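Local atomic coordinates of glutathione transferase (Phanerochaete chrysosporium, PDB entry 4F0C), a protein that binds oxidized glutathione and probably uses glutathione to conjugate or reduce other compounds, as a fungal Ure2p-type glutathione transferase. Residues 15-18 / 19-22; 136-139 / 140-143; 216-219 / 220-224. All coordinates share one frame; numbering follows the deposited sequence.

Interaction 1. Residues 15-18 / 19-22. With GDS (oxidized glutathione disulfide), chain B.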
loop_
_atom_site.group_PDB
_atom_site.type_symbol
_atom_site.label_atom_id
_atom_site.label_comp_id
_atom_site.label_asym_id
_atom_site.label_seq_id
_atom_site.Cartn_x
_atom_site.Cartn_y
_atom_site.Cartn_z
ATOM N N GLY A 15 -15.760 3.018 8.417
ATOM C CA GLY A 15 -14.429 2.946 7.809
ATOM C C GLY A 15 -14.504 2.884 6.287
ATOM O O GLY A 15 -15.380 2.220 5.730
ATOM N N PRO A 16 -13.588 3.580 5.598
ATOM C CA PRO A 16 -13.776 3.674 4.135
ATOM C C PRO A 16 -13.477 2.410 3.365
ATOM O O PRO A 16 -14.116 2.160 2.347
ATOM C CB PRO A 16 -12.771 4.788 3.737
ATOM C CG PRO A 16 -12.733 5.658 4.967
ATOM C CD PRO A 16 -12.710 4.645 6.103
ATOM N N ASN A 17 -12.503 1.606 3.809
ATOM C CA ASN A 17 -11.855 0.697 2.872
ATOM C C ASN A 17 -12.702 -0.412 2.239
ATOM O O ASN A 17 -12.503 -0.758 1.073
ATOM C CB ASN A 17 -10.590 0.113 3.512
ATOM C CG ASN A 17 -9.499 1.144 3.609
ATOM O OD1 ASN A 17 -9.143 1.750 2.602
ATOM N ND2 ASN A 17 -9.039 1.417 4.809
ATOM N N GLY A 18 -13.628 -0.994 2.987
ATOM C CA GLY A 18 -14.432 -2.044 2.375
ATOM C C GLY A 18 -15.322 -1.535 1.248
ATOM O O GLY A 18 -15.792 -2.319 0.416
ATOM N N TRP A 19 -15.580 -0.228 1.227
ATOM C CA TRP A 19 -16.524 0.341 0.237
ATOM C C TRP A 19 -15.957 0.337 -1.180
ATOM O O TRP A 19 -16.717 0.355 -2.141
ATOM C CB TRP A 19 -17.011 1.746 0.681
ATOM C CG TRP A 19 -17.828 1.568 1.939
ATOM C CD1 TRP A 19 -17.406 1.756 3.243
ATOM C CD2 TRP A 19 -19.166 1.027 2.022
ATOM N NE1 TRP A 19 -18.422 1.403 4.114
ATOM C CE2 TRP A 19 -19.507 0.960 3.394
ATOM C CE3 TRP A 19 -20.120 0.636 1.069
ATOM C CZ2 TRP A 19 -20.753 0.478 3.839
ATOM C CZ3 TRP A 19 -21.371 0.163 1.522
ATOM C CH2 TRP A 19 -21.660 0.080 2.891
ATOM N N LYS A 20 -14.624 0.284 -1.315
ATOM C CA LYS A 20 -14.025 0.076 -2.635
ATOM C C LYS A 20 -14.547 -1.212 -3.240
ATOM O O LYS A 20 -14.863 -1.273 -4.438
ATOM C CB LYS A 20 -12.499 -0.102 -2.548
ATOM C CG LYS A 20 -11.724 1.073 -1.920
ATOM C CD LYS A 20 -10.256 0.604 -1.791
ATOM C CE LYS A 20 -9.442 1.485 -0.824
ATOM N NZ LYS A 20 -8.077 0.849 -0.633
ATOM N N VAL A 21 -14.575 -2.263 -2.416
ATOM C CA VAL A 21 -14.983 -3.575 -2.883
ATOM C C VAL A 21 -16.490 -3.586 -3.145
ATOM O O VAL A 21 -16.932 -4.123 -4.140
ATOM C CB VAL A 21 -14.640 -4.658 -1.854
ATOM C CG1 VAL A 21 -15.079 -6.020 -2.352
ATOM C CG2 VAL A 21 -13.100 -4.658 -1.616
ATOM N N ASP A 22 -17.269 -3.035 -2.214
ATOM C CA ASP A 22 -18.710 -2.875 -2.448
ATOM C C ASP A 22 -18.985 -2.202 -3.814
ATOM O O ASP A 22 -19.825 -2.674 -4.593
ATOM C CB ASP A 22 -19.312 -2.070 -1.285
ATOM C CG ASP A 22 -20.826 -1.880 -1.406
ATOM O OD1 ASP A 22 -21.276 -0.943 -2.118
ATOM O OD2 ASP A 22 -21.550 -2.664 -0.770
HETATM N N1 GDS B . -4.524 -1.520 3.801
HETATM C CA1 GDS B . -5.818 -2.050 4.377
HETATM C C1 GDS B . -6.905 -2.251 3.247
HETATM O OE1 GDS B . -6.928 -1.450 2.265
HETATM O OE2 GDS B . -7.653 -3.264 3.358
HETATM C CB1 GDS B . -6.405 -1.095 5.475
HETATM C CG1 GDS B . -7.723 -1.657 6.056
HETATM C CD1 GDS B . -8.147 -0.803 7.209
HETATM O O1 GDS B . -7.559 0.193 7.596
HETATM N N2 GDS B . -9.304 -1.235 7.826
HETATM C CA2 GDS B . -9.861 -0.536 9.001
HETATM C C2 GDS B . -9.918 -1.472 10.183
HETATM O O2 GDS B . -10.301 -2.635 10.027
HETATM C CB2 GDS B . -11.328 -0.117 8.750
HETATM S SG2 GDS B . -11.385 1.251 7.572
HETATM N N3 GDS B . -9.618 -0.950 11.390
HETATM C CA3 GDS B . -9.700 -1.785 12.557
HETATM C C3 GDS B . -8.465 -1.614 13.434
HETATM O OE3 GDS B . -8.499 -2.084 14.592
HETATM O OE4 GDS B . -7.489 -1.069 12.886
HETATM N N4 GDS B . -6.565 2.861 7.333
HETATM C CA4 GDS B . -5.360 3.239 6.582
HETATM C C4 GDS B . -5.522 2.742 5.115
HETATM O OE5 GDS B . -6.678 2.695 4.621
HETATM O OE6 GDS B . -4.462 2.437 4.530
HETATM C C5 GDS B . -7.052 3.664 8.334
HETATM O O5 GDS B . -6.535 4.733 8.664
HETATM C CA5 GDS B . -8.316 3.214 9.055
HETATM N N5 GDS B . -8.337 3.738 10.450
HETATM C CB5 GDS B . -9.515 3.742 8.260
HETATM S SG5 GDS B . -11.068 2.954 8.837
HETATM C CA6 GDS B . -6.477 2.061 13.737
HETATM C C6 GDS B . -5.492 3.255 14.064
HETATM O OE7 GDS B . -4.860 3.225 15.142
HETATM O OE8 GDS B . -5.397 4.156 13.204
HETATM N N6 GDS B . -6.131 0.889 14.540
HETATM C CB6 GDS B . -7.924 2.571 14.004
HETATM C CG6 GDS B . -8.436 3.519 12.908
HETATM C CD6 GDS B . -8.407 2.842 11.543
HETATM O O6 GDS B . -8.470 1.623 11.343
HETATM O O HOH W 1 -6.823 2.290 1.411
#
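W19 N donates to P16 O (3.0 Å) and D22 N donates to G18 O (3.1 Å) as the chain passes from loop into helix 18-28. Weaker bonds run from K20 N to N17 O and from V21 N to G18 O. The N17 and K20 side chains lie side by side and point the same way. With CG beside the backbone N (chi1 -72°), the N17 amide reaches a glycine carboxylate of the bound oxidized glutathione. N17 ND2 donates to OE5 of that group at 2.7 Å. The other amide atom, N17 OD1, accepts from W176 NE1, and K20 CE passes it at 3.4 Å. The extended K20 chain carries K20 NZ to a water 2.8 Å away, which also lies beside N17 OD1 and ligand OE5. NZ is held further by S74, Q109 and a salt bridge to D75. With an alanine at N17, the carboxylate oxygen OE5 would probably lose this amide donor and W176 NE1 its acceptor. Closer to the disulfide, G15 CA lies 3.5 Å from ligand SG2, too near for a CB at this position. P16 CD meets ligand SG5 at 3.6 Å. The CD1 edge of W19 meets G15 O in the ring plane at 3.2 Å, while W19 NE1 is bonded to H12 O and the ring packs on helix 211-227. D22 pairs with R26, farther along the helix. G15 and P16 thus lie against the disulfide sulfurs, while the glycine carboxylate is met by N17 directly and by K20 through the water. This is part of the glutathione site of the thioredoxin-like domain of glutathione transferases, at the junction of the first strand and first helix.

Interaction 2. Residues 136-139 / 140-143. With GDS (oxidized glutathione disulfide), chain C; SO4 (sulfate ion), chain E.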
loop_
_atom_site.group_PDB
_atom_site.type_symbol
_atom_site.label_atom_id
_atom_site.label_comp_id
_atom_site.label_asym_id
_atom_site.label_seq_id
_atom_site.Cartn_x
_atom_site.Cartn_y
_atom_site.Cartn_z
ATOM N N ILE A 136 -1.303 17.969 14.868
ATOM C CA ILE A 136 -0.673 16.815 14.240
ATOM C C ILE A 136 -1.447 16.481 12.981
ATOM O O ILE A 136 -0.855 16.110 11.968
ATOM C CB ILE A 136 -0.630 15.585 15.188
ATOM C CG1 ILE A 136 0.357 15.839 16.338
ATOM C CG2 ILE A 136 -0.267 14.314 14.432
ATOM C CD1 ILE A 136 1.808 16.033 15.876
ATOM N N ALA A 137 -2.767 16.630 13.029
ATOM C CA ALA A 137 -3.594 16.367 11.838
ATOM C C ALA A 137 -3.188 17.220 10.645
ATOM O O ALA A 137 -3.287 16.772 9.503
ATOM C CB ALA A 137 -5.090 16.566 12.133
ATOM N N GLU A 138 -2.740 18.445 10.899
ATOM C CA GLU A 138 -2.380 19.331 9.787
ATOM C C GLU A 138 -1.298 18.740 8.884
ATOM O O GLU A 138 -1.314 18.954 7.681
ATOM C CB GLU A 138 -1.967 20.730 10.259
ATOM C CG GLU A 138 -1.674 21.628 9.081
ATOM C CD GLU A 138 -1.675 23.087 9.446
ATOM O OE1 GLU A 138 -1.778 23.397 10.647
ATOM O OE2 GLU A 138 -1.582 23.916 8.525
ATOM N N ARG A 139 -0.349 18.007 9.466
ATOM C CA ARG A 139 0.663 17.317 8.668
ATOM C C ARG A 139 0.006 16.416 7.623
ATOM O O ARG A 139 0.432 16.366 6.459
ATOM C CB ARG A 139 1.602 16.499 9.590
ATOM C CG ARG A 139 2.259 15.257 8.916
ATOM C CD ARG A 139 3.322 14.588 9.850
ATOM N NE ARG A 139 3.831 13.328 9.305
ATOM C CZ ARG A 139 4.783 13.220 8.373
ATOM N NH1 ARG A 139 5.366 14.294 7.871
ATOM N NH2 ARG A 139 5.154 12.021 7.929
ATOM N N TYR A 140 -1.038 15.703 8.032
ATOM C CA TYR A 140 -1.710 14.765 7.124
ATOM C C TYR A 140 -2.721 15.448 6.206
ATOM O O TYR A 140 -2.939 14.994 5.094
ATOM C CB TYR A 140 -2.320 13.610 7.927
ATOM C CG TYR A 140 -1.219 12.904 8.674
ATOM C CD1 TYR A 140 -0.315 12.099 7.988
ATOM C CD2 TYR A 140 -1.028 13.100 10.045
ATOM C CE1 TYR A 140 0.731 11.472 8.651
ATOM C CE2 TYR A 140 0.013 12.482 10.709
ATOM C CZ TYR A 140 0.896 11.670 9.999
ATOM O OH TYR A 140 1.943 11.041 10.639
ATOM N N GLN A 141 -3.333 16.539 6.654
ATOM C CA GLN A 141 -4.132 17.359 5.736
ATOM C C GLN A 141 -3.269 17.925 4.593
ATOM O O GLN A 141 -3.678 17.959 3.425
ATOM C CB GLN A 141 -4.803 18.494 6.508
ATOM C CG GLN A 141 -5.875 17.995 7.489
ATOM C CD GLN A 141 -6.377 19.115 8.343
ATOM O OE1 GLN A 141 -5.607 19.703 9.112
ATOM N NE2 GLN A 141 -7.658 19.470 8.177
ATOM N N LYS A 142 -2.068 18.379 4.926
ATOM C CA LYS A 142 -1.148 18.835 3.881
ATOM C C LYS A 142 -0.800 17.697 2.910
ATOM O O LYS A 142 -0.680 17.919 1.696
ATOM C CB LYS A 142 0.125 19.417 4.508
ATOM C CG LYS A 142 -0.064 20.834 5.047
ATOM C CD LYS A 142 1.127 21.264 5.921
ATOM C CE LYS A 142 1.059 22.758 6.240
ATOM N NZ LYS A 142 1.999 23.096 7.338
ATOM N N GLU A 143 -0.642 16.483 3.433
ATOM C CA GLU A 143 -0.364 15.315 2.577
ATOM C C GLU A 143 -1.559 14.986 1.682
ATOM O O GLU A 143 -1.401 14.594 0.527
ATOM C CB GLU A 143 0.028 14.067 3.411
ATOM C CG GLU A 143 0.428 12.843 2.556
ATOM C CD GLU A 143 1.732 13.053 1.722
ATOM O OE1 GLU A 143 2.377 14.109 1.862
ATOM O OE2 GLU A 143 2.084 12.163 0.928
HETATM N N1 GDS C . 4.737 3.627 -1.275
HETATM C CA1 GDS C . 6.034 4.180 -1.822
HETATM C C1 GDS C . 6.983 3.021 -2.325
HETATM O OE1 GDS C . 6.975 1.910 -1.712
HETATM O OE2 GDS C . 7.652 3.252 -3.372
HETATM C CB1 GDS C . 6.804 5.033 -0.754
HETATM C CG1 GDS C . 8.122 5.596 -1.333
HETATM C CD1 GDS C . 8.728 6.534 -0.338
HETATM O O1 GDS C . 8.266 6.780 0.764
HETATM N N2 GDS C . 9.901 7.121 -0.769
HETATM C CA2 GDS C . 10.627 8.099 0.066
HETATM C C2 GDS C . 10.724 9.424 -0.650
HETATM O O2 GDS C . 10.991 9.452 -1.855
HETATM C CB2 GDS C . 12.092 7.655 0.287
HETATM S SG2 GDS C . 12.144 6.246 1.417
HETATM N N3 GDS C . 10.589 10.536 0.101
HETATM C CA3 GDS C . 10.717 11.824 -0.520
HETATM C C3 GDS C . 9.594 12.754 -0.078
HETATM O OE3 GDS C . 9.704 13.972 -0.340
HETATM O OE4 GDS C . 8.617 12.199 0.457
HETATM N N4 GDS C . 7.475 6.116 3.430
HETATM C CA4 GDS C . 6.236 5.412 3.789
HETATM C C4 GDS C . 6.210 4.051 3.030
HETATM O OE5 GDS C . 7.304 3.481 2.783
HETATM O OE6 GDS C . 5.076 3.622 2.735
HETATM C C5 GDS C . 8.124 6.910 4.344
HETATM O O5 GDS C . 7.732 7.080 5.499
HETATM C CA5 GDS C . 9.411 7.594 3.903
HETATM N N5 GDS C . 9.613 8.863 4.657
HETATM C CB5 GDS C . 10.565 6.620 4.162
HETATM S SG5 GDS C . 12.097 7.200 3.338
HETATM C CA6 GDS C . 7.957 12.543 3.773
HETATM C C6 GDS C . 7.111 12.727 5.096
HETATM O OE7 GDS C . 6.589 13.841 5.319
HETATM O OE8 GDS C . 7.007 11.728 5.840
HETATM N N6 GDS C . 7.597 13.573 2.798
HETATM C CB6 GDS C . 9.461 12.593 4.176
HETATM C CG6 GDS C . 9.938 11.303 4.861
HETATM C CD6 GDS C . 9.718 10.092 3.963
HETATM O O6 GDS C . 9.659 10.113 2.729
HETATM S S SO4 E . 5.042 18.308 7.795
HETATM O O1 SO4 E . 6.318 18.629 7.137
HETATM O O2 SO4 E . 5.189 17.027 8.479
HETATM O O3 SO4 E . 4.690 19.319 8.787
HETATM O O4 SO4 E . 3.983 18.261 6.792
#
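R139 lays its aliphatic stem across the Y140 ring and ends on a glutathione disulfide held mainly by the second subunit. R139 CG sits over the centre of the Y140 ring face, 3.9 Å from the centroid, a CH-pi contact. The stem is extended from an anti first torsion (chi1 153°). This carries the guanidinium beyond the phenol, its plane turned 76° from that of the ring. There R139 NE makes a weak bond to Y140 OH at 3.3 Å, in the guanidinium plane. The two terminal nitrogens fork onto a γ-glutamyl carboxylate of the ligand. R139 NH2 reaches ligand OE8 at 2.8 Å in a nearly straight bond (173°), and R139 NH1 reaches ligand OE7 at 2.9 Å. R139 NH1 also donates to O2 of a sulfate, 2.8 Å away; the ion is probably from the crystallisation liquor. Q119 of the second subunit bonds both R139 NH2 and Y140 OH, and W122 of that subunit makes a cation-pi contact with R139. One turn back, I136 CG2 packs beside Y140 CE2 at 4.2 Å. On another side of helix 134-155, E138 OE2 and K142 NZ form only a long salt bridge of 3.9 Å, and E138 OE2 is also bonded to Y188. Together R139 and Y140 mark a dimer interface where one subunit's helical domain completes the other's glutathione site.

Interaction 3. Residues 216-219 / 220-224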
loop_
_atom_site.group_PDB
_atom_site.type_symbol
_atom_site.label_atom_id
_atom_site.label_comp_id
_atom_site.label_asym_id
_atom_site.label_seq_id
_atom_site.Cartn_x
_atom_site.Cartn_y
_atom_site.Cartn_z
ATOM N N SER A 216 -23.544 2.563 -3.947
ATOM C CA SER A 216 -22.630 2.214 -2.868
ATOM C C SER A 216 -22.549 3.315 -1.801
ATOM O O SER A 216 -22.607 3.034 -0.592
ATOM C CB SER A 216 -21.232 1.891 -3.442
ATOM O OG SER A 216 -20.316 1.612 -2.411
ATOM N N LEU A 217 -22.413 4.569 -2.242
ATOM C CA LEU A 217 -22.289 5.687 -1.296
ATOM C C LEU A 217 -23.581 5.860 -0.504
ATOM O O LEU A 217 -23.557 6.171 0.689
ATOM C CB LEU A 217 -21.917 6.988 -2.025
ATOM C CG LEU A 217 -20.522 7.007 -2.667
ATOM C CD1 LEU A 217 -20.342 8.231 -3.597
ATOM C CD2 LEU A 217 -19.410 6.953 -1.589
ATOM N N LYS A 218 -24.704 5.611 -1.166
ATOM C CA LYS A 218 -26.005 5.795 -0.527
ATOM C C LYS A 218 -26.197 4.680 0.510
ATOM O O LYS A 218 -26.721 4.902 1.591
ATOM C CB LYS A 218 -27.118 5.793 -1.575
ATOM C CG LYS A 218 -28.547 5.881 -1.001
ATOM C CD LYS A 218 -29.607 5.804 -2.106
ATOM C CE LYS A 218 -31.028 6.062 -1.569
ATOM N NZ LYS A 218 -32.076 5.952 -2.637
ATOM N N THR A 219 -25.744 3.478 0.170
ATOM C CA THR A 219 -25.855 2.316 1.042
ATOM C C THR A 219 -25.022 2.546 2.298
ATOM O O THR A 219 -25.453 2.239 3.416
ATOM C CB THR A 219 -25.361 1.044 0.306
ATOM O OG1 THR A 219 -26.216 0.782 -0.814
ATOM C CG2 THR A 219 -25.364 -0.184 1.230
ATOM N N LYS A 220 -23.820 3.092 2.116
ATOM C CA LYS A 220 -22.971 3.401 3.254
ATOM C C LYS A 220 -23.631 4.404 4.193
ATOM O O LYS A 220 -23.606 4.205 5.411
ATOM C CB LYS A 220 -21.583 3.887 2.791
ATOM C CG LYS A 220 -20.669 4.421 3.897
ATOM C CD LYS A 220 -19.296 4.778 3.305
ATOM C CE LYS A 220 -18.198 4.945 4.358
ATOM N NZ LYS A 220 -18.620 5.867 5.428
ATOM N N ALA A 221 -24.205 5.476 3.634
ATOM C CA ALA A 221 -24.824 6.517 4.453
ATOM C C ALA A 221 -25.981 5.930 5.270
ATOM O O ALA A 221 -26.154 6.237 6.453
ATOM C CB ALA A 221 -25.311 7.694 3.563
ATOM N N GLU A 222 -26.771 5.072 4.632
ATOM C CA GLU A 222 -27.884 4.413 5.303
ATOM C C GLU A 222 -27.399 3.461 6.388
ATOM O O GLU A 222 -27.978 3.410 7.465
ATOM C CB GLU A 222 -28.787 3.684 4.292
ATOM C CG GLU A 222 -29.410 4.625 3.261
ATOM C CD GLU A 222 -30.250 3.913 2.200
ATOM O OE1 GLU A 222 -31.202 4.550 1.693
ATOM O OE2 GLU A 222 -29.957 2.736 1.863
ATOM N N ALA A 223 -26.337 2.708 6.113
ATOM C CA ALA A 223 -25.810 1.775 7.109
ATOM C C ALA A 223 -25.309 2.534 8.357
ATOM O O ALA A 223 -25.474 2.090 9.485
ATOM C CB ALA A 223 -24.681 0.906 6.507
ATOM N N ILE A 224 -24.678 3.674 8.135
ATOM C CA ILE A 224 -24.184 4.463 9.248
ATOM C C ILE A 224 -25.379 4.932 10.075
ATOM O O ILE A 224 -25.457 4.671 11.283
ATOM C CB ILE A 224 -23.362 5.652 8.763
ATOM C CG1 ILE A 224 -21.995 5.193 8.269
ATOM C CG2 ILE A 224 -23.113 6.566 9.895
ATOM C CD1 ILE A 224 -21.173 6.311 7.645
#
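K220 N donates to S216 O at 3.0 Å, beginning a run of regular backbone bonds four residues apart. The K220 side chain leaves with CG anti to its N and bends only at the end (chi4 -51°), where NZ reaches V14 O in the loop after strand 7-11. A221 follows, A221 N bonded to L217 O at 3.1 Å and its methyl resting near the L217 and K218 carbonyls. E222 N donates to K218 O at 3.0 Å, and E222 CG comes within 3.2 Å of the same oxygen. Beyond, the E222 and K218 side chains cross, with E222 OE1 3.6 Å from K218 CE. The opposite charges are nearby, but K218 NZ stands 4.6 Å from E222 OE1 and makes no bond there. A223 N meets T219 O at 2.9 Å, and the A223 methyl touches Q13. T219 OG1 turns back to E215 O, within its own helix. K218, A221 and E222 face solvent, while S216, L217 and K220 pack on helices 18-28 and 174-184. Helix 211-227 thus lies against the body of the protein along one side, close to the C-terminal end of the glutathione transferase fold.

In the fold
All three interactions are local and run in series along the chain, so none nests in or crosses another, and none closes a long loop. Interaction 1 comes first, in the thioredoxin-like domain. Interaction 2 follows in the helical domain, its centre 23 Å from that of interaction 1. Interaction 3 lies on the last helix and returns to interaction 1. D22 OD1 is probably hydrogen-bonded to S216 OG (2.7 Å), and the W19 ring packs on S216, T219 and K220. That contact joins the chain's last helix to its first. Interactions 1 and 2 do not touch within a chain. Across the dimer, N17 of one subunit and R139 of the other bind the same disulfide.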